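Local coordinates for protein endo-xylogalacturonan hydrolase A (Aspergillus tubingensis, PDB 4C2L) that degrades xylogalacturonan, the heavily xylose-substituted galacturonan of the hairy regions of pectin, and needs that xylose-bearing galacturonic acid backbone for activity, at residues V224-S228 against T254-M258; F170-M175 against G190-G194; I138-L144 against K162-V168; P338-D344 against K366-A372; A120-F124 against P184-T188. All coordinates share one frame. Where two conformers were deposited one is given. Numbering follows the deposited sequence.

Contact 1: V224-S228 against T254-M258; sequences VDTIS and TGATM
Ile227 lays its CG2 methyl against Ala256 CB, 3.8 Å away, a branched side chain (chi1 t) over a small one. The two segments run parallel, their end-to-end directions 13° apart. Asp225 pairs with Thr254, Ile227 with Ala256 and Ser228 with Thr257, the CA atoms 4.6 to 5.0 Å apart. Four backbone hydrogen bonds set this register: Thr254 N to Val224 O (2.8 Å), Thr226 N to Thr254 O (2.9 Å), Ile227 N to Gly255 O (3.0 Å) and Thr257 N to Ile227 O (2.8 Å). The chain turns a corner at Thr226 (76/96), and beside it Gly255 also has positive phi (73/46), which glycine takes without strain. Asp225, Ser228, Thr254 and Thr257 share the partly exposed face, where polar types are at ease. There Thr254 CG2 lies 3.7 Å from Asp225 CG, while Thr226 OG1 donates to Asp225 OD1 (2.8 Å) and Thr254 OG1 bonds to Asn287. Such in-register stacking of coils is characteristic of the right-handed parallel beta-helix of glycoside hydrolase family 28. Strand 199-207 pairs with 224-228 on its other edge, strand 279-294 flanks 254-258, and Ile227 also packs on Val213 of strand 213-215.

Contact 2: F170-M175 against G190-G194; sequences FSNLKM and GFDIG
A single aromatic knob, the Phe191 ring, fills a hollow lined by Phe170, Leu173 and Met175, and no hydrogen bond joins the two segments. Residues 170-175 are extended but turn a corner at Asn172 (phi/psi 55/50), so that Phe170 and Met175 come from different faces and both send CB toward the knob; 191-193 is a short strand. The backbones stand well apart, CA to CA 7.4 Å for Met175 and Gly190, 9.6 Å for Phe170 and Phe191. Phe191 (chi1 -57°, chi2 84°) points its edge at the face of Phe170 (chi1 -63°, chi2 90°) in a T-shaped stack, centroids 5.1 Å apart and planes at 72°. At the rim of the Phe191 ring sits Leu173 CD1, 4.3 Å from Phe191 CZ. Met175 bends round obliquely, SD 3.4 Å from Phe191 CZ, a Met-aromatic contact. Met175 CE reaches Gly190 O (3.4 Å), where Gly190 leaves space: a CB would be crowded by Phe191 CD1. Large apolar residues suit this buried interior of the parallel beta-helix. Strand 142-152 lies beside 170-175, strand 159-162 supplies Val161 to Phe170 and Asn159 to the Gly190 carbonyl, and Ile201 of strand 199-207 touches both rings.

Contact 3: I138-L144 against K162-V168; sequences ITGGSNL and KGGATNV
Side chains on the two parallel rungs pair by position rather than by rotamer; only Asn143 and Asn167 match closely. The pairs Thr139-Lys162, Ser142-Thr166 and Leu144-Val168 have their CA atoms 4.7 Å apart. Leu144 (m, t) and Val168 (t) are buried, Leu144 CD1 4.0 Å from Val168 CG2. Ile138 (m, t) extends CD1 to 4.2 Å from Val168 CG1 and CG2 to 4.1 Å from Ala165 CB, alanine leaving it room. Ser142 (p) and Thr166 (t) share the partly exposed face, Ser142 CB 3.6 Å from Thr166 CG2, their hydroxyls bonded to Asp100 and Thr197. Asn143 (56/62, chi1 -55°) and Asn167 (61/67, chi1 -52°) hold left-handed conformations at equivalent positions of successive coils, Asn167 at a corner, a place asparagine often takes in parallel beta-helices. Lys162 (p) leads its amine away. Backbone bonds run from Lys162 N to Ile138 O and Gly140 N to Lys162 O (both 2.9 Å), Thr166 N to Gly141 O (3.1 Å), and Asn143 N to Thr166 O and Leu144 N to Asn167 O (both 3.0 Å). Between Thr139 and Ser142 the register slips by one over a type I' turn, Lys162 to Ala165. At Gly163 (65/20) a CB would clash with Thr139 OG1, 2.1 Å away, and positive phi also suits glycine. Water 1 donates to Gly141 O (2.7 Å) and Gly164 O (3.0 Å). Strand 95-97 borders Thr139, and Ile146 of strand 142-152 packs on Ile138 and Val168.

Contact 4: P338-D344 against K366-A372; sequences PVVANLD and KSEVLCA
Pro338, which follows a cis peptide bond, opens the first segment with CB 3.7 Å from Lys366 CB, and its carbonyl O accepts from Glu368 N (2.9 Å). Val339 (chi1 t) pairs with Glu368, CA atoms 4.5 Å apart, and lays CG1 3.7 Å from Leu370 CG. Val340 is the extra residue of a beta bulge: at phi/psi -108/-12 it shifts the register by one, donates from N to Glu368 O (2.8 Å) and brings CG2 4.1 Å from Val369 CG2. Ala341 resumes the pairing opposite Val369, CB to CG1 4.0 Å, and its O takes Leu370 N (2.9 Å). Asn342 pairs with Leu370, its side chain held by Tyr296 and Ser387. Leu343 (m, t) packs CD1 between Val369 CG1 (3.8 Å) and Cys371 SG (4.3 Å), while its N reaches Leu370 O (2.8 Å) and its O receives Ala372 N (2.9 Å). Asp344 ends the run, OD1 3.2 Å from Ala372 CB. The axes of strands 339-344 and 368-372 lie 4.7 Å apart at 3°, the parallel stacking of beta-helix coils. The faces divide: Ala341, Leu343, Val369 and Cys371 make an apolar inner layer, reinforced by the Cys371–Cys382 disulfide, whereas Glu368, Asn342 and Asp344 share the other face with Val339, Leu370 and Ala372. The bulge has a price, for Ala341 N is buried without a partner.

Contact 5: A120-F124 against P184-T188; sequences AWDLF and PPKNT
Residues 120-124 are helical, Phe124 N donating to Ala120 O (2.8 Å), whereas 184-188 is a compact loop. Pro185 (-78/76) centres an inverse gamma turn closed by a weak bond from Lys186 N to Pro184 O (2.9 Å), and a type II turn follows from Pro185 to Thr188, with Asn187 at 62/31. The backbones come nearest at Trp121 and Pro185, CA to CA 5.6 Å, and water 2 bridges Trp121 O (2.8 Å) and Pro184 O (2.7 Å). The loop carries the Asn-Thr start of the Asn-Thr-Asp signature of family 28, and Asn187 touches Asp210, the probable proton donor. Against the face of Trp121 (chi1 m), Pro185 CB stands 3.5 Å from the centroid of the indole six-membered ring, 13° off the normal, a CH-pi contact suited to a rigid pyrrolidine. Phe124 (chi1 t) sets CE2 3.6 Å from Asn187 OD1, which Arg132 binds while also making a cation-pi contact with Phe124. Thr188 OG1 donates to Pro185 O (2.7 Å).

In the fold
Contact 2 is the fully buried one, held by apolar and aromatic packing with no hydrogen bond between its segments, while contacts 1, 3 and 4 are partly buried strand pairings in which backbone hydrogen bonds do most of the work. Contacts 2 and 3 share the same two beta-helix sheets and meet directly, Phe170 CZ lying 3.9 Å from Ile138 CD1. Contact 1 reaches one sheet of theirs on a later coil; contact 4 lies across the chain's centre from contact 3, their centres about 38 Å apart. Contact 5, partly buried, differs in kind: a helix and a loop joined by ring packing and water, beside the probable active site, with Thr188 leading almost directly into Gly190 of contact 2.

Contact 1: V224-S228 against T254-M258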
# COMPACT_ATOMS: atom_id res chain seq x y z
N VAL A 224 0.01 -11.49 -1.80
CA VAL A 224 -0.24 -10.97 -0.49
C VAL A 224 -0.96 -12.13 0.23
O VAL A 224 -2.03 -12.56 -0.21
CB VAL A 224 -1.17 -9.73 -0.52
CG1 VAL A 224 -1.43 -9.21 0.91
CG2 VAL A 224 -0.58 -8.61 -1.38
N ASP A 225 -0.38 -12.60 1.32
CA ASP A 225 -0.94 -13.76 2.05
C ASP A 225 -1.02 -13.46 3.54
O ASP A 225 0.02 -13.42 4.20
CB ASP A 225 -0.04 -14.97 1.79
CG ASP A 225 -0.58 -16.26 2.39
OD1 ASP A 225 -1.39 -16.22 3.35
OD2 ASP A 225 -0.19 -17.33 1.88
N THR A 226 -2.23 -13.28 4.05
CA THR A 226 -2.51 -13.02 5.47
C THR A 226 -2.17 -11.58 5.86
O THR A 226 -1.02 -11.24 6.15
CB THR A 226 -1.84 -14.03 6.43
OG1 THR A 226 -2.04 -15.36 5.93
CG2 THR A 226 -2.44 -13.92 7.85
N ILE A 227 -3.19 -10.76 5.84
CA ILE A 227 -3.02 -9.35 6.11
C ILE A 227 -4.25 -8.86 6.84
O ILE A 227 -5.38 -9.31 6.57
CB ILE A 227 -2.74 -8.56 4.80
CG1 ILE A 227 -2.50 -7.08 5.10
CG2 ILE A 227 -3.89 -8.72 3.80
CD1 ILE A 227 -1.78 -6.37 3.96
N SER A 228 -4.02 -7.99 7.82
CA SER A 228 -5.11 -7.32 8.50
C SER A 228 -4.97 -5.82 8.28
O SER A 228 -3.88 -5.27 8.45
CB SER A 228 -5.06 -7.64 10.00
OG SER A 228 -6.02 -6.85 10.67
N THR A 254 -4.69 -13.38 -0.60
CA THR A 254 -5.50 -14.31 0.19
C THR A 254 -5.40 -13.99 1.68
O THR A 254 -4.37 -13.51 2.15
CB THR A 254 -5.13 -15.78 -0.10
OG1 THR A 254 -6.13 -16.66 0.46
CG2 THR A 254 -3.72 -16.13 0.44
N GLY A 255 -6.48 -14.26 2.41
CA GLY A 255 -6.47 -14.15 3.87
C GLY A 255 -6.44 -12.73 4.39
O GLY A 255 -5.66 -12.40 5.28
N ALA A 256 -7.28 -11.88 3.82
CA ALA A 256 -7.32 -10.47 4.21
C ALA A 256 -8.45 -10.20 5.18
O ALA A 256 -9.62 -10.47 4.88
CB ALA A 256 -7.46 -9.57 3.00
N THR A 257 -8.12 -9.65 6.33
CA THR A 257 -9.14 -9.20 7.27
C THR A 257 -9.20 -7.68 7.17
O THR A 257 -8.25 -6.99 7.57
CB THR A 257 -8.80 -9.64 8.69
OG1 THR A 257 -8.70 -11.07 8.71
CG2 THR A 257 -9.91 -9.18 9.70
N MET A 258 -10.31 -7.19 6.64
CA MET A 258 -10.50 -5.79 6.33
C MET A 258 -11.54 -5.21 7.29
O MET A 258 -12.73 -5.56 7.24
CB MET A 258 -10.97 -5.63 4.87
CG MET A 258 -10.05 -6.31 3.85
SD MET A 258 -8.32 -5.81 3.96
CE MET A 258 -8.44 -4.15 3.36

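Contact 2: F170-M175 against G190-G194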
# COMPACT_ATOMS: atom_id res chain seq x y z
N PHE A 170 8.13 -8.72 2.24
CA PHE A 170 7.78 -8.02 3.48
C PHE A 170 7.10 -9.06 4.35
O PHE A 170 6.10 -9.65 3.95
CB PHE A 170 6.77 -6.90 3.22
CG PHE A 170 7.28 -5.80 2.33
CD1 PHE A 170 7.11 -5.88 0.94
CD2 PHE A 170 7.89 -4.67 2.86
CE1 PHE A 170 7.55 -4.85 0.10
CE2 PHE A 170 8.35 -3.64 2.02
CZ PHE A 170 8.18 -3.73 0.64
N SER A 171 7.64 -9.31 5.55
CA SER A 171 7.07 -10.35 6.42
C SER A 171 6.97 -9.90 7.87
O SER A 171 7.88 -9.26 8.38
CB SER A 171 7.95 -11.61 6.34
OG SER A 171 7.44 -12.60 7.19
N ASN A 172 5.88 -10.28 8.55
CA ASN A 172 5.78 -10.05 9.99
C ASN A 172 5.98 -8.58 10.36
O ASN A 172 6.81 -8.25 11.21
CB ASN A 172 6.80 -10.92 10.74
CG ASN A 172 6.45 -12.39 10.67
OD1 ASN A 172 5.28 -12.76 10.79
ND2 ASN A 172 7.45 -13.23 10.46
N LEU A 173 5.26 -7.70 9.68
CA LEU A 173 5.37 -6.27 9.94
C LEU A 173 4.13 -5.77 10.67
O LEU A 173 3.00 -6.21 10.40
CB LEU A 173 5.54 -5.48 8.63
CG LEU A 173 6.74 -5.76 7.74
CD1 LEU A 173 6.73 -4.79 6.56
CD2 LEU A 173 8.05 -5.61 8.52
N LYS A 174 4.36 -4.85 11.61
CA LYS A 174 3.27 -4.15 12.29
C LYS A 174 3.35 -2.69 11.87
O LYS A 174 4.36 -2.04 12.08
CB LYS A 174 3.39 -4.28 13.80
CG LYS A 174 2.25 -3.62 14.56
CD LYS A 174 1.98 -4.32 15.87
CE LYS A 174 2.70 -3.64 17.03
NZ LYS A 174 2.01 -2.37 17.39
N MET A 175 2.29 -2.19 11.24
CA MET A 175 2.33 -0.85 10.66
C MET A 175 1.16 -0.06 11.18
O MET A 175 0.01 -0.50 11.08
CB MET A 175 2.29 -0.95 9.14
CG MET A 175 3.50 -1.70 8.60
SD MET A 175 3.18 -2.47 7.00
CE MET A 175 2.63 -1.03 6.10
N GLY A 190 -0.25 1.40 3.01
CA GLY A 190 0.67 0.41 3.55
C GLY A 190 1.76 0.03 2.55
O GLY A 190 2.95 0.00 2.88
N PHE A 191 1.35 -0.34 1.34
CA PHE A 191 2.28 -0.81 0.32
C PHE A 191 1.79 -0.31 -1.00
O PHE A 191 0.66 -0.62 -1.39
CB PHE A 191 2.31 -2.36 0.27
CG PHE A 191 2.65 -2.99 1.57
CD1 PHE A 191 1.66 -3.22 2.53
CD2 PHE A 191 3.96 -3.33 1.87
CE1 PHE A 191 1.97 -3.79 3.75
CE2 PHE A 191 4.28 -3.91 3.10
CZ PHE A 191 3.28 -4.13 4.03
N ASP A 192 2.63 0.46 -1.70
CA ASP A 192 2.32 0.88 -3.05
C ASP A 192 3.27 0.07 -3.92
O ASP A 192 4.48 0.36 -3.93
CB ASP A 192 2.61 2.37 -3.24
CG ASP A 192 1.48 3.27 -2.76
OD1 ASP A 192 0.43 2.78 -2.30
OD2 ASP A 192 1.65 4.48 -2.88
N ILE A 193 2.75 -0.94 -4.61
CA ILE A 193 3.60 -1.85 -5.37
C ILE A 193 3.48 -1.50 -6.84
O ILE A 193 2.44 -1.73 -7.44
CB ILE A 193 3.24 -3.34 -5.10
CG1 ILE A 193 3.25 -3.63 -3.58
CG2 ILE A 193 4.18 -4.27 -5.88
CD1 ILE A 193 4.58 -3.38 -2.89
N GLY A 194 4.53 -0.90 -7.39
CA GLY A 194 4.56 -0.51 -8.79
C GLY A 194 5.44 -1.45 -9.59
O GLY A 194 5.39 -2.68 -9.41

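Contact 3: I138-L144 against K162-V168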
# COMPACT_ATOMS: atom_id res chain seq x y z
N ILE A 138 11.71 1.64 -2.06
CA ILE A 138 12.57 0.67 -2.74
C ILE A 138 12.40 0.88 -4.25
O ILE A 138 11.28 0.88 -4.77
CB ILE A 138 12.15 -0.78 -2.36
CG1 ILE A 138 12.51 -1.07 -0.91
CG2 ILE A 138 12.79 -1.82 -3.28
CD1 ILE A 138 11.67 -2.19 -0.31
N THR A 139 13.52 1.09 -4.95
CA THR A 139 13.44 1.25 -6.38
C THR A 139 14.57 0.47 -7.03
O THR A 139 15.73 0.63 -6.66
CB THR A 139 13.44 2.73 -6.83
OG1 THR A 139 13.36 2.78 -8.25
CG2 THR A 139 14.69 3.48 -6.33
N GLY A 140 14.21 -0.41 -7.97
CA GLY A 140 15.23 -1.28 -8.58
C GLY A 140 15.80 -2.27 -7.59
O GLY A 140 15.26 -2.49 -6.50
N GLY A 141 16.90 -2.91 -7.99
CA GLY A 141 17.57 -3.90 -7.17
C GLY A 141 16.82 -5.22 -7.09
O GLY A 141 15.89 -5.48 -7.86
N SER A 142 17.24 -6.05 -6.15
CA SER A 142 16.76 -7.42 -6.06
C SER A 142 17.05 -8.04 -4.71
O SER A 142 17.96 -7.60 -3.99
CB SER A 142 17.42 -8.27 -7.16
OG SER A 142 18.83 -8.33 -7.00
N ASN A 143 16.28 -9.08 -4.37
CA ASN A 143 16.52 -9.90 -3.19
C ASN A 143 16.54 -9.05 -1.92
O ASN A 143 17.56 -8.94 -1.24
CB ASN A 143 17.83 -10.70 -3.34
CG ASN A 143 17.85 -11.56 -4.61
OD1 ASN A 143 18.86 -11.64 -5.31
ND2 ASN A 143 16.73 -12.19 -4.90
N LEU A 144 15.41 -8.41 -1.64
CA LEU A 144 15.27 -7.53 -0.49
C LEU A 144 14.27 -8.15 0.45
O LEU A 144 13.20 -8.59 0.03
CB LEU A 144 14.78 -6.15 -0.93
CG LEU A 144 15.56 -5.55 -2.11
CD1 LEU A 144 14.84 -4.36 -2.72
CD2 LEU A 144 16.96 -5.16 -1.69
N LYS A 162 9.22 0.05 -6.63
CA LYS A 162 9.13 0.36 -8.04
C LYS A 162 10.49 0.19 -8.72
O LYS A 162 11.36 -0.49 -8.18
CB LYS A 162 8.57 1.76 -8.26
CG LYS A 162 9.49 2.87 -7.80
CD LYS A 162 8.85 4.21 -8.15
CE LYS A 162 7.69 4.50 -7.21
NZ LYS A 162 6.93 5.67 -7.71
N GLY A 163 10.63 0.77 -9.90
CA GLY A 163 11.90 0.73 -10.64
C GLY A 163 12.37 -0.64 -11.10
O GLY A 163 13.57 -0.83 -11.36
N GLY A 164 11.46 -1.61 -11.19
CA GLY A 164 11.80 -2.97 -11.62
C GLY A 164 12.47 -3.82 -10.55
O GLY A 164 13.12 -4.83 -10.88
N ALA A 165 12.30 -3.45 -9.28
CA ALA A 165 12.77 -4.29 -8.16
C ALA A 165 12.26 -5.70 -8.36
O ALA A 165 11.14 -5.89 -8.87
CB ALA A 165 12.27 -3.73 -6.83
N THR A 166 13.05 -6.70 -7.99
CA THR A 166 12.57 -8.08 -8.10
C THR A 166 12.89 -8.88 -6.85
O THR A 166 13.91 -8.64 -6.21
CB THR A 166 13.12 -8.78 -9.37
OG1 THR A 166 12.50 -10.08 -9.50
CG2 THR A 166 14.61 -8.96 -9.29
N ASN A 167 12.02 -9.81 -6.49
CA ASN A 167 12.21 -10.66 -5.31
C ASN A 167 12.29 -9.82 -4.02
O ASN A 167 13.35 -9.72 -3.38
CB ASN A 167 13.48 -11.54 -5.42
CG ASN A 167 13.53 -12.35 -6.71
OD1 ASN A 167 12.53 -12.90 -7.16
ND2 ASN A 167 14.73 -12.46 -7.28
N VAL A 168 11.17 -9.21 -3.67
CA VAL A 168 11.08 -8.37 -2.49
C VAL A 168 10.06 -9.01 -1.57
O VAL A 168 8.93 -9.31 -1.99
CB VAL A 168 10.61 -6.95 -2.86
CG1 VAL A 168 10.54 -6.06 -1.63
CG2 VAL A 168 11.57 -6.36 -3.90
O HOH W 1 15.97 -5.54 -10.57

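Contact 4: P338-D344 against K366-A372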
# COMPACT_ATOMS: atom_id res chain seq x y z
N PRO A 338 -28.59 -1.17 1.67
CA PRO A 338 -28.39 -2.62 1.52
C PRO A 338 -27.27 -3.06 0.55
O PRO A 338 -27.03 -4.26 0.39
CB PRO A 338 -29.73 -3.08 0.95
CG PRO A 338 -30.14 -1.93 0.09
CD PRO A 338 -29.67 -0.68 0.79
N VAL A 339 -26.60 -2.09 -0.07
CA VAL A 339 -25.58 -2.37 -1.08
C VAL A 339 -24.28 -2.82 -0.42
O VAL A 339 -23.75 -2.10 0.44
CB VAL A 339 -25.35 -1.14 -1.98
CG1 VAL A 339 -24.29 -1.44 -3.04
CG2 VAL A 339 -26.66 -0.71 -2.64
N VAL A 340 -23.77 -3.98 -0.82
CA VAL A 340 -22.51 -4.52 -0.28
C VAL A 340 -21.36 -4.45 -1.30
O VAL A 340 -20.20 -4.68 -0.95
CB VAL A 340 -22.67 -5.96 0.23
CG1 VAL A 340 -23.74 -6.02 1.33
CG2 VAL A 340 -23.02 -6.91 -0.92
N ALA A 341 -21.70 -4.17 -2.55
CA ALA A 341 -20.69 -4.06 -3.62
C ALA A 341 -21.19 -3.15 -4.73
O ALA A 341 -22.38 -3.15 -5.04
CB ALA A 341 -20.34 -5.43 -4.17
N ASN A 342 -20.28 -2.39 -5.34
CA ASN A 342 -20.62 -1.47 -6.42
C ASN A 342 -19.67 -1.75 -7.57
O ASN A 342 -18.51 -1.34 -7.55
CB ASN A 342 -20.48 -0.02 -5.94
CG ASN A 342 -21.18 0.98 -6.86
OD1 ASN A 342 -21.37 0.74 -8.05
ND2 ASN A 342 -21.58 2.12 -6.29
N LEU A 343 -20.16 -2.49 -8.57
CA LEU A 343 -19.31 -2.95 -9.66
C LEU A 343 -19.63 -2.12 -10.89
O LEU A 343 -20.45 -2.51 -11.73
CB LEU A 343 -19.53 -4.44 -9.92
CG LEU A 343 -19.53 -5.40 -8.73
CD1 LEU A 343 -19.75 -6.85 -9.15
CD2 LEU A 343 -18.24 -5.28 -7.92
N ASP A 344 -19.00 -0.95 -10.96
CA ASP A 344 -19.25 -0.04 -12.06
C ASP A 344 -18.21 -0.21 -13.18
O ASP A 344 -17.32 0.62 -13.34
CB ASP A 344 -19.29 1.42 -11.57
CG ASP A 344 -19.96 2.35 -12.58
OD1 ASP A 344 -20.98 1.94 -13.17
OD2 ASP A 344 -19.47 3.48 -12.79
N LYS A 366 -29.59 -7.67 4.27
CA LYS A 366 -29.67 -7.63 2.81
C LYS A 366 -28.28 -7.67 2.18
O LYS A 366 -27.27 -7.49 2.88
CB LYS A 366 -30.45 -6.41 2.35
CG LYS A 366 -31.94 -6.55 2.63
CD LYS A 366 -32.65 -5.22 2.58
CE LYS A 366 -34.14 -5.40 2.83
NZ LYS A 366 -34.88 -4.14 2.55
N SER A 367 -28.21 -7.92 0.86
CA SER A 367 -26.92 -8.06 0.16
C SER A 367 -27.00 -7.68 -1.32
O SER A 367 -26.73 -8.49 -2.22
CB SER A 367 -26.38 -9.47 0.32
OG SER A 367 -27.34 -10.41 -0.14
N GLU A 368 -27.36 -6.43 -1.57
CA GLU A 368 -27.51 -5.94 -2.92
C GLU A 368 -26.14 -5.65 -3.55
O GLU A 368 -25.24 -5.13 -2.90
CB GLU A 368 -28.36 -4.69 -2.85
CG GLU A 368 -28.82 -4.10 -4.17
CD GLU A 368 -29.81 -2.98 -3.95
OE1 GLU A 368 -30.75 -3.15 -3.14
OE2 GLU A 368 -29.64 -1.91 -4.58
N VAL A 369 -25.99 -6.03 -4.82
CA VAL A 369 -24.78 -5.73 -5.58
C VAL A 369 -25.20 -4.85 -6.76
O VAL A 369 -25.97 -5.28 -7.63
CB VAL A 369 -24.08 -7.03 -6.06
CG1 VAL A 369 -22.88 -6.71 -6.95
CG2 VAL A 369 -23.66 -7.89 -4.87
N LEU A 370 -24.70 -3.62 -6.78
CA LEU A 370 -24.96 -2.72 -7.89
C LEU A 370 -24.00 -3.06 -9.02
O LEU A 370 -22.81 -3.29 -8.77
CB LEU A 370 -24.78 -1.26 -7.49
CG LEU A 370 -25.71 -0.74 -6.39
CD1 LEU A 370 -25.47 0.75 -6.25
CD2 LEU A 370 -27.18 -1.04 -6.73
N CYS A 371 -24.51 -3.11 -10.25
CA CYS A 371 -23.68 -3.48 -11.41
C CYS A 371 -23.94 -2.60 -12.62
O CYS A 371 -25.08 -2.18 -12.86
CB CYS A 371 -23.96 -4.92 -11.84
SG CYS A 371 -23.70 -6.21 -10.61
N ALA A 372 -22.87 -2.34 -13.36
CA ALA A 372 -22.98 -1.80 -14.71
C ALA A 372 -21.94 -2.52 -15.56
O ALA A 372 -20.79 -2.67 -15.13
CB ALA A 372 -22.74 -0.30 -14.72

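Contact 5: A120-F124 against P184-T188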
# COMPACT_ATOMS: atom_id res chain seq x y z
N ALA A 120 3.57 16.52 9.63
CA ALA A 120 3.26 16.42 8.20
C ALA A 120 1.76 16.29 7.99
O ALA A 120 1.21 16.91 7.08
CB ALA A 120 4.01 15.24 7.57
N TRP A 121 1.08 15.48 8.82
CA TRP A 121 -0.37 15.34 8.62
C TRP A 121 -1.09 16.62 8.88
O TRP A 121 -2.04 16.96 8.20
CB TRP A 121 -0.96 14.25 9.51
CG TRP A 121 -0.28 12.92 9.37
CD1 TRP A 121 0.34 12.38 8.24
CD2 TRP A 121 -0.13 11.91 10.41
NE1 TRP A 121 0.86 11.14 8.52
CE2 TRP A 121 0.59 10.79 9.81
CE3 TRP A 121 -0.50 11.82 11.77
CZ2 TRP A 121 0.93 9.64 10.53
CZ3 TRP A 121 -0.18 10.66 12.48
CH2 TRP A 121 0.52 9.59 11.88
N ASP A 122 -0.64 17.36 9.89
CA ASP A 122 -1.30 18.62 10.24
C ASP A 122 -1.03 19.70 9.19
O ASP A 122 -1.94 20.46 8.84
CB ASP A 122 -0.85 19.09 11.63
CG ASP A 122 -1.37 18.18 12.75
OD1 ASP A 122 -2.48 17.65 12.66
OD2 ASP A 122 -0.66 18.05 13.74
N LEU A 123 0.20 19.74 8.68
CA LEU A 123 0.54 20.67 7.60
C LEU A 123 -0.25 20.34 6.33
O LEU A 123 -0.85 21.22 5.72
CB LEU A 123 2.04 20.66 7.32
CG LEU A 123 2.56 21.62 6.25
CD1 LEU A 123 2.09 23.05 6.51
CD2 LEU A 123 4.08 21.56 6.23
N PHE A 124 -0.25 19.07 5.95
CA PHE A 124 -1.00 18.67 4.76
C PHE A 124 -2.50 19.00 4.89
O PHE A 124 -3.14 19.36 3.91
CB PHE A 124 -0.83 17.18 4.52
CG PHE A 124 -1.54 16.69 3.30
CD1 PHE A 124 -1.04 17.00 2.05
CD2 PHE A 124 -2.72 15.95 3.41
CE1 PHE A 124 -1.69 16.56 0.90
CE2 PHE A 124 -3.38 15.52 2.27
CZ PHE A 124 -2.86 15.83 1.01
N PRO A 184 -6.58 13.50 10.15
CA PRO A 184 -6.23 12.10 9.95
C PRO A 184 -4.87 11.91 9.27
O PRO A 184 -4.33 12.87 8.66
CB PRO A 184 -7.35 11.56 9.04
CG PRO A 184 -7.99 12.76 8.44
CD PRO A 184 -7.60 13.99 9.20
N PRO A 185 -4.29 10.71 9.40
CA PRO A 185 -3.02 10.41 8.73
C PRO A 185 -3.27 10.11 7.24
O PRO A 185 -3.26 8.95 6.82
CB PRO A 185 -2.51 9.17 9.47
CG PRO A 185 -3.73 8.53 10.06
CD PRO A 185 -4.74 9.62 10.28
N LYS A 186 -3.52 11.16 6.46
CA LYS A 186 -3.91 11.01 5.06
C LYS A 186 -2.84 10.31 4.22
O LYS A 186 -1.65 10.55 4.41
CB LYS A 186 -4.15 12.39 4.44
CG LYS A 186 -5.38 13.11 4.94
CD LYS A 186 -6.66 12.47 4.44
CE LYS A 186 -7.84 13.39 4.70
NZ LYS A 186 -9.11 12.75 4.24
N ASN A 187 -3.27 9.48 3.28
CA ASN A 187 -2.38 8.89 2.27
C ASN A 187 -1.29 8.02 2.88
O ASN A 187 -0.20 7.93 2.32
CB ASN A 187 -1.77 9.99 1.40
CG ASN A 187 -2.82 10.92 0.82
OD1 ASN A 187 -2.93 12.08 1.22
ND2 ASN A 187 -3.62 10.40 -0.13
N THR A 188 -1.59 7.39 4.01
CA THR A 188 -0.64 6.49 4.65
C THR A 188 -0.77 5.07 4.09
O THR A 188 -0.95 4.11 4.85
CB THR A 188 -0.76 6.53 6.19
OG1 THR A 188 -2.15 6.46 6.57
CG2 THR A 188 -0.13 7.84 6.71
O HOH W 2 -4.16 15.30 7.44